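Local atomic coordinates of molinate hydrolase (Gulosibacter molinativorax, PDB entry 4UB9), a protein that probably hydrolyses the thiocarbamate herbicide molinate, as a zinc-containing member of the amidohydrolase family. Residues L101-M105 with D373-D378; I132-G136 with I474-P480; F402-Q406 with I458-L464. All coordinates share one frame; numbering follows the deposited sequence.

Contact 1: residues L101-M105 with D373-D378; sequences LDGIM and DAGCTD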
# COMPACT_ATOMS: atom_id res chain seq x y z
N LEU A 101 14.29 -5.22 23.89
CA LEU A 101 14.12 -5.46 22.45
C LEU A 101 13.42 -4.21 21.95
O LEU A 101 12.38 -3.82 22.50
CB LEU A 101 13.27 -6.68 22.16
CG LEU A 101 13.87 -8.06 22.49
CD1 LEU A 101 12.95 -9.20 22.07
CD2 LEU A 101 15.21 -8.22 21.79
N ASP A 102 13.96 -3.57 20.92
CA ASP A 102 13.61 -2.17 20.60
C ASP A 102 12.24 -2.00 19.97
O ASP A 102 12.06 -2.09 18.77
CB ASP A 102 14.67 -1.56 19.66
CG ASP A 102 14.51 -0.06 19.51
OD1 ASP A 102 13.42 0.50 19.80
OD2 ASP A 102 15.52 0.56 19.15
N GLY A 103 11.28 -1.68 20.80
CA GLY A 103 9.89 -1.60 20.36
C GLY A 103 9.54 -0.37 19.55
O GLY A 103 8.67 -0.43 18.65
N ILE A 104 10.17 0.75 19.87
CA ILE A 104 9.90 2.00 19.13
C ILE A 104 10.30 1.79 17.69
O ILE A 104 9.58 2.16 16.77
CB ILE A 104 10.67 3.21 19.72
CG1 ILE A 104 10.00 3.62 21.03
CG2 ILE A 104 10.71 4.38 18.75
CD1 ILE A 104 8.70 4.36 20.88
N MET A 105 11.45 1.17 17.49
CA MET A 105 11.88 0.80 16.13
C MET A 105 10.80 0.03 15.40
O MET A 105 10.45 0.33 14.28
CB MET A 105 13.14 -0.05 16.18
CG MET A 105 13.84 -0.23 14.83
SD MET A 105 15.26 -1.34 15.05
CE MET A 105 14.27 -2.82 15.26
N ASP A 373 10.88 5.00 26.66
CA ASP A 373 10.53 4.03 25.62
C ASP A 373 11.77 3.65 24.85
O ASP A 373 11.68 3.09 23.78
CB ASP A 373 9.42 4.56 24.65
CG ASP A 373 7.96 4.19 25.07
OD1 ASP A 373 7.75 3.16 25.77
OD2 ASP A 373 7.02 4.94 24.71
N ALA A 374 12.93 3.98 25.39
CA ALA A 374 14.15 3.85 24.58
C ALA A 374 14.61 2.44 24.42
O ALA A 374 14.35 1.57 25.27
CB ALA A 374 15.27 4.69 25.17
N GLY A 375 15.31 2.22 23.33
CA GLY A 375 15.84 0.89 22.99
C GLY A 375 17.18 1.00 22.30
O GLY A 375 17.60 2.06 21.90
N CYS A 376 17.86 -0.12 22.20
CA CYS A 376 19.13 -0.17 21.49
C CYS A 376 18.84 -0.42 20.02
O CYS A 376 18.69 -1.56 19.54
CB CYS A 376 20.05 -1.21 22.11
SG CYS A 376 21.55 -1.42 21.12
N THR A 377 18.79 0.67 19.29
CA THR A 377 18.34 0.68 17.91
C THR A 377 19.35 0.10 16.94
O THR A 377 20.55 0.34 17.03
CB THR A 377 18.00 2.12 17.46
OG1 THR A 377 17.15 2.69 18.45
CG2 THR A 377 17.27 2.13 16.11
N ASP A 378 18.85 -0.70 16.01
CA ASP A 378 19.73 -1.37 15.05
C ASP A 378 20.55 -0.34 14.28
O ASP A 378 19.99 0.63 13.76
CB ASP A 378 18.92 -2.22 14.08
CG ASP A 378 19.78 -3.16 13.26
OD1 ASP A 378 20.30 -2.72 12.21
OD2 ASP A 378 19.91 -4.34 13.64
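The carboxylate of D102 lies between the two backbones, with a different partner on each side. CA of G375 sits against one face, 3.8 Å from D102 CG, while the N-H of M105 comes down on the opposite face and bonds to D102 OD1, 61° out of the carboxylate plane. The second oxygen is taken by the hydroxyl of T377: its OG1 donates to D102 OD2 over 2.8 Å, arriving almost in line with the C-O bond. The two bonds, one to each oxygen, fix the rotation of the group, and the chain of D102 trans to its own nitrogen (chi1 -169°) carries the carboxylate into this slot. A side chain on G375 directed toward D102 would run into CG, a constraint that glycine escapes.

Looser contacts flank this polar centre. I104 crosses D373 at about a right angle, with CG1 and CD1 both on CB of D373 and CG1 also 3.3 Å from D373 O. The chain of M105 bends at its end, bringing SD to 3.9 Å from CB of D378. That aspartate turns its carboxylate away to R490 and to the start of helix 379-383.

The chemistry links a helix start to the zinc site. As N-cap, D102 holds the turn at 103-105 through OD1, while OD2, bonded to T377, ties that turn to the loop following strand 368-370. The same loop carries D373, packed by I104 and bonded through OD1 to N97, its side chain about 5 Å from the bound zinc ion.

Contact 2: residues I132-G136 with I474-P480; sequences IALRG and IDFHGLP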
# COMPACT_ATOMS: atom_id res chain seq x y z
N ILE A 132 24.37 -1.45 27.70
CA ILE A 132 24.40 -0.11 27.16
C ILE A 132 23.73 0.90 28.10
O ILE A 132 24.15 2.04 28.20
CB ILE A 132 23.75 -0.07 25.79
CG1 ILE A 132 24.70 -0.76 24.81
CG2 ILE A 132 23.48 1.36 25.33
CD1 ILE A 132 24.15 -0.88 23.41
N ALA A 133 22.71 0.47 28.82
CA ALA A 133 22.10 1.34 29.82
C ALA A 133 23.12 1.60 30.94
O ALA A 133 23.33 2.74 31.34
CB ALA A 133 20.84 0.72 30.38
N LEU A 134 23.75 0.51 31.38
CA LEU A 134 24.77 0.54 32.42
C LEU A 134 25.95 1.47 32.05
O LEU A 134 26.43 2.27 32.87
CB LEU A 134 25.29 -0.84 32.70
CG LEU A 134 26.22 -0.99 33.90
CD1 LEU A 134 25.64 -0.41 35.17
CD2 LEU A 134 26.59 -2.45 34.13
N ARG A 135 26.33 1.42 30.79
CA ARG A 135 27.34 2.34 30.24
C ARG A 135 26.99 3.81 30.41
O ARG A 135 27.84 4.64 30.59
CB ARG A 135 27.54 2.09 28.77
CG ARG A 135 28.78 2.74 28.21
CD ARG A 135 28.54 3.29 26.83
NE ARG A 135 28.77 2.27 25.83
CZ ARG A 135 28.09 2.14 24.67
NH1 ARG A 135 27.04 2.90 24.37
NH2 ARG A 135 28.45 1.20 23.81
N GLY A 136 25.70 4.12 30.37
CA GLY A 136 25.23 5.48 30.68
C GLY A 136 24.94 5.73 32.17
O GLY A 136 24.27 6.70 32.53
N ILE A 474 32.54 -0.83 37.59
CA ILE A 474 32.31 -1.30 36.25
C ILE A 474 33.26 -0.63 35.29
O ILE A 474 33.36 0.60 35.26
CB ILE A 474 30.86 -0.95 35.80
CG1 ILE A 474 29.82 -1.46 36.80
CG2 ILE A 474 30.57 -1.49 34.41
CD1 ILE A 474 29.85 -2.96 37.06
N ASP A 475 33.88 -1.42 34.41
CA ASP A 475 34.60 -0.84 33.24
C ASP A 475 33.60 -0.39 32.16
O ASP A 475 33.41 -1.04 31.13
CB ASP A 475 35.64 -1.81 32.65
CG ASP A 475 36.36 -1.22 31.47
OD1 ASP A 475 36.27 0.02 31.22
OD2 ASP A 475 37.00 -2.02 30.74
N PHE A 476 32.96 0.74 32.42
CA PHE A 476 31.75 1.08 31.67
C PHE A 476 32.06 1.42 30.22
O PHE A 476 31.27 1.09 29.34
CB PHE A 476 30.86 2.13 32.37
CG PHE A 476 31.48 3.46 32.54
CD1 PHE A 476 32.32 3.71 33.61
CD2 PHE A 476 31.16 4.50 31.68
CE1 PHE A 476 32.89 4.95 33.79
CE2 PHE A 476 31.71 5.75 31.85
CZ PHE A 476 32.58 5.98 32.91
N HIS A 477 33.25 1.94 29.98
CA HIS A 477 33.66 2.21 28.61
C HIS A 477 33.91 0.96 27.76
O HIS A 477 33.86 1.02 26.55
CB HIS A 477 34.87 3.13 28.57
CG HIS A 477 34.53 4.55 28.84
ND1 HIS A 477 35.03 5.24 29.92
CD2 HIS A 477 33.68 5.40 28.22
CE1 HIS A 477 34.52 6.46 29.94
NE2 HIS A 477 33.70 6.58 28.92
N GLY A 478 34.15 -0.17 28.39
CA GLY A 478 34.28 -1.44 27.65
C GLY A 478 32.96 -2.18 27.35
O GLY A 478 32.96 -3.37 27.03
N LEU A 479 31.82 -1.50 27.52
CA LEU A 479 30.49 -2.12 27.34
C LEU A 479 29.92 -1.70 26.03
O LEU A 479 30.11 -0.58 25.62
CB LEU A 479 29.51 -1.69 28.42
CG LEU A 479 29.83 -2.13 29.83
CD1 LEU A 479 28.86 -1.45 30.79
CD2 LEU A 479 29.75 -3.64 29.99
N PRO A 480 29.20 -2.59 25.37
CA PRO A 480 28.84 -3.93 25.82
C PRO A 480 29.96 -4.89 25.58
O PRO A 480 30.77 -4.68 24.69
CB PRO A 480 27.62 -4.29 24.92
CG PRO A 480 27.90 -3.55 23.66
CD PRO A 480 28.57 -2.26 24.07
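R135 grips the carbonyl oxygen of L479 side-on. Its NE and NH2 both donate to that atom, at 3.2 Å from NE and 3.0 Å from NH2, and both come from the same face of the carbonyl plane. Neither bond is straight, since N-H to oxygen is bent to 143° in each, as expected when two nitrogens share one atom. The arginine chain leaves trans to its backbone nitrogen (chi1 -166°) and then bends twice, which lays the guanidinium back along the helix, beside L479 and P480. On the way CG of R135 passes 3.2 Å from the oxygen of F476, an atom that also accepts from the backbone N of L479. Beyond the grip, CD of P480 lies obliquely to the guanidinium, 3.5 Å from NH2 of R135; the peptide bond before this proline is cis. On this same side I132, one turn back, offers CG1 to CD of P480.

L134 is turned to another side of the helix, where its contacts are apolar. It meets I474 tip to tip, CD2 against CG2 at 4.1 Å, and crosses L479 obliquely, whose CD1 rests on CB and CG of L134. Separately, the ring of F476 stands obliquely to the backbone oxygen of R135, with CD2 3.5 Å from it.

The loop thus closes over the C-terminal end of helix 122-135. Beneath it lies strand 464-469, where V467 touches L134, I474 and F476, while strand 138-143 backs the helix through A133 and L134.

Contact 3: residues F402-Q406 with I458-L464; sequences FVWMQ and ITNMRTL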
# COMPACT_ATOMS: atom_id res chain seq x y z
N PHE A 402 19.69 11.21 29.83
CA PHE A 402 20.32 12.54 29.82
C PHE A 402 19.48 13.53 29.04
O PHE A 402 19.16 14.61 29.50
CB PHE A 402 21.72 12.53 29.19
CG PHE A 402 22.69 11.56 29.83
CD1 PHE A 402 22.85 11.48 31.21
CD2 PHE A 402 23.49 10.74 29.04
CE1 PHE A 402 23.74 10.57 31.78
CE2 PHE A 402 24.40 9.86 29.61
CZ PHE A 402 24.51 9.76 30.98
N VAL A 403 18.99 13.10 27.91
CA VAL A 403 18.12 13.93 27.09
C VAL A 403 16.81 14.28 27.79
O VAL A 403 16.27 15.40 27.65
CB VAL A 403 17.82 13.24 25.74
CG1 VAL A 403 16.84 14.06 24.90
CG2 VAL A 403 19.13 13.06 24.97
N TRP A 404 16.25 13.31 28.50
CA TRP A 404 14.97 13.51 29.23
C TRP A 404 15.11 14.65 30.26
O TRP A 404 14.33 15.59 30.29
CB TRP A 404 14.58 12.20 29.95
CG TRP A 404 13.22 12.18 30.58
CD1 TRP A 404 12.10 11.60 30.07
CD2 TRP A 404 12.85 12.72 31.84
NE1 TRP A 404 11.05 11.73 30.94
CE2 TRP A 404 11.49 12.42 32.04
CE3 TRP A 404 13.54 13.41 32.84
CZ2 TRP A 404 10.80 12.81 33.17
CZ3 TRP A 404 12.87 13.78 33.97
CH2 TRP A 404 11.51 13.48 34.14
N MET A 405 16.16 14.52 31.04
CA MET A 405 16.50 15.51 32.07
C MET A 405 16.71 16.88 31.49
O MET A 405 16.12 17.86 31.92
CB MET A 405 17.71 15.07 32.84
CG MET A 405 17.35 14.02 33.89
SD MET A 405 18.74 13.53 34.90
CE MET A 405 18.23 11.99 35.62
N GLN A 406 17.46 16.93 30.42
CA GLN A 406 17.65 18.20 29.70
C GLN A 406 16.33 18.77 29.21
O GLN A 406 16.03 19.95 29.43
CB GLN A 406 18.62 17.97 28.50
CG GLN A 406 18.83 19.23 27.68
CD GLN A 406 19.72 19.00 26.48
OE1 GLN A 406 20.61 18.16 26.51
NE2 GLN A 406 19.43 19.68 25.42
N ILE A 458 22.41 20.69 33.93
CA ILE A 458 21.86 19.34 33.91
C ILE A 458 22.54 18.44 32.88
O ILE A 458 22.74 17.23 33.11
CB ILE A 458 20.32 19.36 33.76
CG1 ILE A 458 19.75 18.00 34.10
CG2 ILE A 458 19.92 19.83 32.37
CD1 ILE A 458 19.92 17.58 35.55
N THR A 459 23.01 19.05 31.80
CA THR A 459 23.87 18.34 30.81
C THR A 459 25.16 17.74 31.44
O THR A 459 25.75 16.81 30.88
CB THR A 459 24.30 19.22 29.61
OG1 THR A 459 25.20 20.23 30.05
CG2 THR A 459 23.11 19.88 28.97
N ASN A 460 25.58 18.26 32.59
CA ASN A 460 26.70 17.63 33.34
C ASN A 460 26.44 16.23 33.85
O ASN A 460 27.35 15.54 34.33
CB ASN A 460 27.14 18.49 34.52
CG ASN A 460 27.87 19.75 34.07
OD1 ASN A 460 28.59 19.73 33.09
ND2 ASN A 460 27.68 20.83 34.80
N MET A 461 25.20 15.81 33.75
CA MET A 461 24.86 14.40 34.04
C MET A 461 25.66 13.45 33.15
O MET A 461 25.94 12.30 33.54
CB MET A 461 23.36 14.14 33.84
CG MET A 461 22.45 14.78 34.88
SD MET A 461 22.70 14.09 36.52
CE MET A 461 22.28 12.35 36.29
N ARG A 462 26.06 13.95 32.00
CA ARG A 462 26.86 13.14 31.07
C ARG A 462 28.31 12.93 31.52
O ARG A 462 28.99 12.14 30.94
CB ARG A 462 26.87 13.76 29.69
CG ARG A 462 25.53 13.72 29.00
CD ARG A 462 25.53 14.62 27.76
NE ARG A 462 24.25 14.60 27.03
CZ ARG A 462 23.86 13.66 26.16
NH1 ARG A 462 24.63 12.62 25.92
NH2 ARG A 462 22.71 13.77 25.53
N THR A 463 28.78 13.67 32.52
CA THR A 463 30.23 13.71 32.83
C THR A 463 30.63 12.55 33.73
O THR A 463 31.42 12.71 34.67
CB THR A 463 30.66 15.05 33.48
OG1 THR A 463 30.03 15.18 34.76
CG2 THR A 463 30.28 16.22 32.60
N LEU A 464 30.16 11.35 33.38
CA LEU A 464 30.45 10.14 34.17
C LEU A 464 31.91 9.76 34.24
O LEU A 464 32.53 9.60 33.22
CB LEU A 464 29.74 8.93 33.59
CG LEU A 464 28.26 8.80 33.87
CD1 LEU A 464 27.68 7.74 32.93
CD2 LEU A 464 28.05 8.40 35.32
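F402 lies against R462 where helix 400-410 packs on a 3-10 turn, residues 458-462, that leads into strand 464-469; the contact falls within the amidohydrolase family region, of the TIM-barrel clan. No hydrogen bond crosses between the segments, and the F402 ring is the central element of the interface.

The aromatic interaction comes first. CG of R462 makes a CH-pi contact over one face of the F402 ring, 3.9 Å from the centroid and 24° off the ring normal. The arginine then runs extended from CG to NE, and its guanidinium passes with one face over CB of F402, the ring and guanidinium planes turned 46° apart. CG2 of V403 also touches the guanidinium, lying obliquely to it. The charge itself is answered outside these segments, by a salt bridge from NH1 to E399.

Most of the remaining contacts are apolar. CD1 of F402 rests on CB of M461, and with chi1 of -57° the ring points away from its own carbonyl carbon, into the turn. With a leucine here the flat face under R462 CG is gone, and the arginine chain would probably be freer to swing. M405 crosses M461 at about a right angle, its SD 3.9 Å from CG of M461, and CB of M405 meets CG1 of I458 at 3.8 Å. On the flank, CG2 of I458 approaches CA of Q406, whose side-chain NE2 bonds to E392 and E410.

The backbone oxygen of M461 also reaches the patch. It stands oblique to the F402 ring, 3.3 Å from CE1, while at the ring edge CD1 of L464 lies 4.2 Å from CZ of F402.

How the contacts relate
From the N terminus, residues 101-105 open contact 1 and residues 132-136, at the end of helix 122-135, open contact 2 before the first loop is closed. Contact 1 closes at 373-378, beside the zinc site, so the two long loops cross. Contact 3 then opens at 402-406 and closes at 458-464, a shorter excursion lying wholly within the long loop of contact 2, which finishes at 474-480. Neighbours touch directly: SG of C376 packs on CD1 of I132, linking contacts 1 and 2, and the oxygen of G136 meets CZ of F402, linking 2 and 3. Contact 2 thereby bridges the metal-side loop to helix 400-410 and strand 464-469.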